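Local coordinates for protein chitinase A (Pteris ryukyuensis, PDB 5YLG) that probably hydrolyses the glycosidic bonds of chitin as a family 18 glycosidase, this piece being its LysM domain, a carbohydrate-binding module, at residues S25-W30 with Q43-S48. Numbering follows the deposited sequence.
Sequences SDFESW and QVVCVS. With ZN (zinc ion), chain H; ZN (zinc ion), chain E.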
loop_
_atom_site.group_PDB
_atom_site.type_symbol
_atom_site.label_atom_id
_atom_site.label_comp_id
_atom_site.label_asym_id
_atom_site.label_seq_id
_atom_site.Cartn_x
_atom_site.Cartn_y
_atom_site.Cartn_z
ATOM N N SER A 25 -3.716 8.453 3.398
ATOM C CA SER A 25 -5.071 8.638 2.908
ATOM C C SER A 25 -5.153 8.617 1.367
ATOM O O SER A 25 -6.055 7.989 0.834
ATOM C CB SER A 25 -5.674 9.892 3.488
ATOM O OG SER A 25 -4.717 10.970 3.510
ATOM N N ASP A 26 -4.174 9.193 0.681
ATOM C CA ASP A 26 -4.189 9.119 -0.750
ATOM C C ASP A 26 -4.026 7.655 -1.172
ATOM O O ASP A 26 -4.727 7.148 -2.060
ATOM C CB ASP A 26 -3.160 10.007 -1.292
ATOM C CG ASP A 26 -3.601 11.486 -1.309
ATOM O OD1 ASP A 26 -4.734 11.780 -0.945
ATOM O OD2 ASP A 26 -2.782 12.350 -1.560
ATOM N N PHE A 27 -3.073 6.969 -0.570
ATOM C CA PHE A 27 -2.880 5.565 -0.861
ATOM C C PHE A 27 -4.138 4.774 -0.667
ATOM O O PHE A 27 -4.520 3.949 -1.487
ATOM C CB PHE A 27 -1.794 5.003 0.083
ATOM C CG PHE A 27 -1.530 3.548 -0.059
ATOM C CD1 PHE A 27 -0.670 3.032 -1.002
ATOM C CD2 PHE A 27 -2.141 2.689 0.841
ATOM C CE1 PHE A 27 -0.469 1.668 -1.060
ATOM C CE2 PHE A 27 -1.961 1.338 0.753
ATOM C CZ PHE A 27 -1.082 0.858 -0.211
ATOM N N GLU A 28 -4.843 4.993 0.419
ATOM C CA GLU A 28 -6.052 4.298 0.616
ATOM C C GLU A 28 -7.102 4.578 -0.465
ATOM O O GLU A 28 -7.804 3.682 -0.915
ATOM C CB GLU A 28 -6.615 4.630 1.983
ATOM C CG GLU A 28 -5.838 4.103 3.170
ATOM C CD GLU A 28 -6.264 4.631 4.551
ATOM O OE1 GLU A 28 -7.093 5.567 4.652
ATOM O OE2 GLU A 28 -5.707 4.083 5.502
ATOM N N SER A 29 -7.153 5.833 -0.924
ATOM C CA SER A 29 -8.118 6.233 -1.948
ATOM C C SER A 29 -7.851 5.522 -3.260
ATOM O O SER A 29 -8.785 5.366 -4.091
ATOM C CB SER A 29 -8.133 7.770 -2.084
ATOM O OG SER A 29 -7.195 8.157 -2.961
ATOM N N TRP A 30 -6.651 5.061 -3.488
ATOM C CA TRP A 30 -6.287 4.331 -4.690
ATOM C C TRP A 30 -6.378 2.819 -4.521
ATOM O O TRP A 30 -6.141 2.052 -5.450
ATOM C CB TRP A 30 -4.847 4.636 -5.093
ATOM C CG TRP A 30 -4.545 6.087 -5.212
ATOM C CD1 TRP A 30 -5.457 7.082 -5.514
ATOM C CD2 TRP A 30 -3.310 6.737 -5.014
ATOM N NE1 TRP A 30 -4.854 8.284 -5.515
ATOM C CE2 TRP A 30 -3.538 8.137 -5.185
ATOM C CE3 TRP A 30 -2.048 6.305 -4.665
ATOM C CZ2 TRP A 30 -2.535 9.078 -5.030
ATOM C CZ3 TRP A 30 -1.058 7.262 -4.474
ATOM C CH2 TRP A 30 -1.290 8.603 -4.685
ATOM N N GLN A 43 0.239 -9.674 -2.195
ATOM C CA GLN A 43 -0.846 -8.815 -2.544
ATOM C C GLN A 43 -0.364 -7.638 -3.405
ATOM O O GLN A 43 0.763 -7.128 -3.161
ATOM C CB GLN A 43 -1.488 -8.262 -1.197
ATOM C CG GLN A 43 -2.679 -7.388 -1.352
ATOM C CD GLN A 43 -3.325 -7.100 -0.018
ATOM O OE1 GLN A 43 -3.080 -7.798 1.006
ATOM N NE2 GLN A 43 -4.190 -6.095 -0.001
ATOM N N VAL A 44 -1.142 -7.142 -4.330
ATOM C CA VAL A 44 -0.754 -6.099 -5.200
ATOM C C VAL A 44 -1.529 -4.820 -4.834
ATOM O O VAL A 44 -2.756 -4.849 -4.670
ATOM C CB VAL A 44 -1.059 -6.436 -6.654
ATOM C CG1 VAL A 44 -0.802 -5.302 -7.567
ATOM C CG2 VAL A 44 -0.208 -7.676 -7.000
ATOM N N VAL A 45 -0.790 -3.726 -4.673
ATOM C CA VAL A 45 -1.390 -2.413 -4.347
ATOM C C VAL A 45 -1.022 -1.380 -5.343
ATOM O O VAL A 45 -0.046 -1.524 -6.083
ATOM C CB VAL A 45 -0.968 -2.013 -2.907
ATOM C CG1 VAL A 45 -1.394 -3.033 -1.927
ATOM C CG2 VAL A 45 0.532 -1.745 -2.821
ATOM N N CYS A 46 -1.759 -0.307 -5.404
ATOM C CA CYS A 46 -1.446 0.863 -6.180
ATOM C C CYS A 46 -0.712 1.886 -5.428
ATOM O O CYS A 46 -1.118 2.271 -4.316
ATOM C CB CYS A 46 -2.745 1.468 -6.650
ATOM S SG CYS A 46 -3.683 0.458 -7.829
ATOM N N VAL A 47 0.380 2.383 -6.025
ATOM C CA VAL A 47 1.171 3.391 -5.395
ATOM C C VAL A 47 1.177 4.772 -6.192
ATOM O O VAL A 47 1.923 5.632 -5.834
ATOM C CB VAL A 47 2.583 2.907 -5.032
ATOM C CG1 VAL A 47 2.614 1.755 -4.096
ATOM C CG2 VAL A 47 3.378 2.467 -6.280
ATOM N N SER A 48 0.288 4.899 -7.139
ATOM C CA SER A 48 0.012 6.209 -7.777
ATOM C C SER A 48 -1.325 6.048 -8.396
ATOM O O SER A 48 -2.021 5.045 -8.209
ATOM C CB SER A 48 1.095 6.526 -8.882
ATOM O OG SER A 48 0.865 5.742 -10.045
HETATM ZN ZN ZN H . -7.161 5.822 6.479
HETATM ZN ZN ZN E . -3.057 14.196 -1.398
#
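Phe-27 on helix 24-29 and Trp-30, three residues further on, reach the last strand and the C-terminal tail in quite different ways. The Phe-27 ring swings out with CG anti to the backbone N (chi1 177°) and crosses Val-45 obliquely, its tip atom CZ lying 3.9 Å from Val-45 CB. Val-45 CG2 sits at the ring edge, in plane, and Val-47 CG1 also approaches the rim, 4.3 Å from CE1 of Phe-27. From the intervening residue, Cys-46 O comes obliquely to 3.4 Å from Phe-27 CE1; that oxygen accepts a hydrogen bond from Asn-31 ND2, which also binds Phe-27 O and so ties the helix end to the strand. Helix 13-20 packs on Phe-27 too, through Cys-13, Ile-16 and Ser-17.

Trp-30 carries its indole alongside the C-terminal tail, CG anti to its carbonyl carbon (chi1 -53°). Asp-26 O lies over one face, 3.2 Å above the plane near the rim, and the backbone of Ser-48 lies across the opposite face, with Ser-48 CA 3.6 Å from CZ3 of Trp-30. Closer to the main chain, Cys-46 CB rests 3.6 Å from Trp-30 O, while its SG is held in the disulfide to Cys-2. Asp-26 and Glu-28 point elsewhere and bind zinc, Asp-26 through OD2 alone and Glu-28 through both carboxylate oxygens. The whole is the second helix of a LysM domain docked against the closing strand of its two-stranded antiparallel sheet, the βααβ fold.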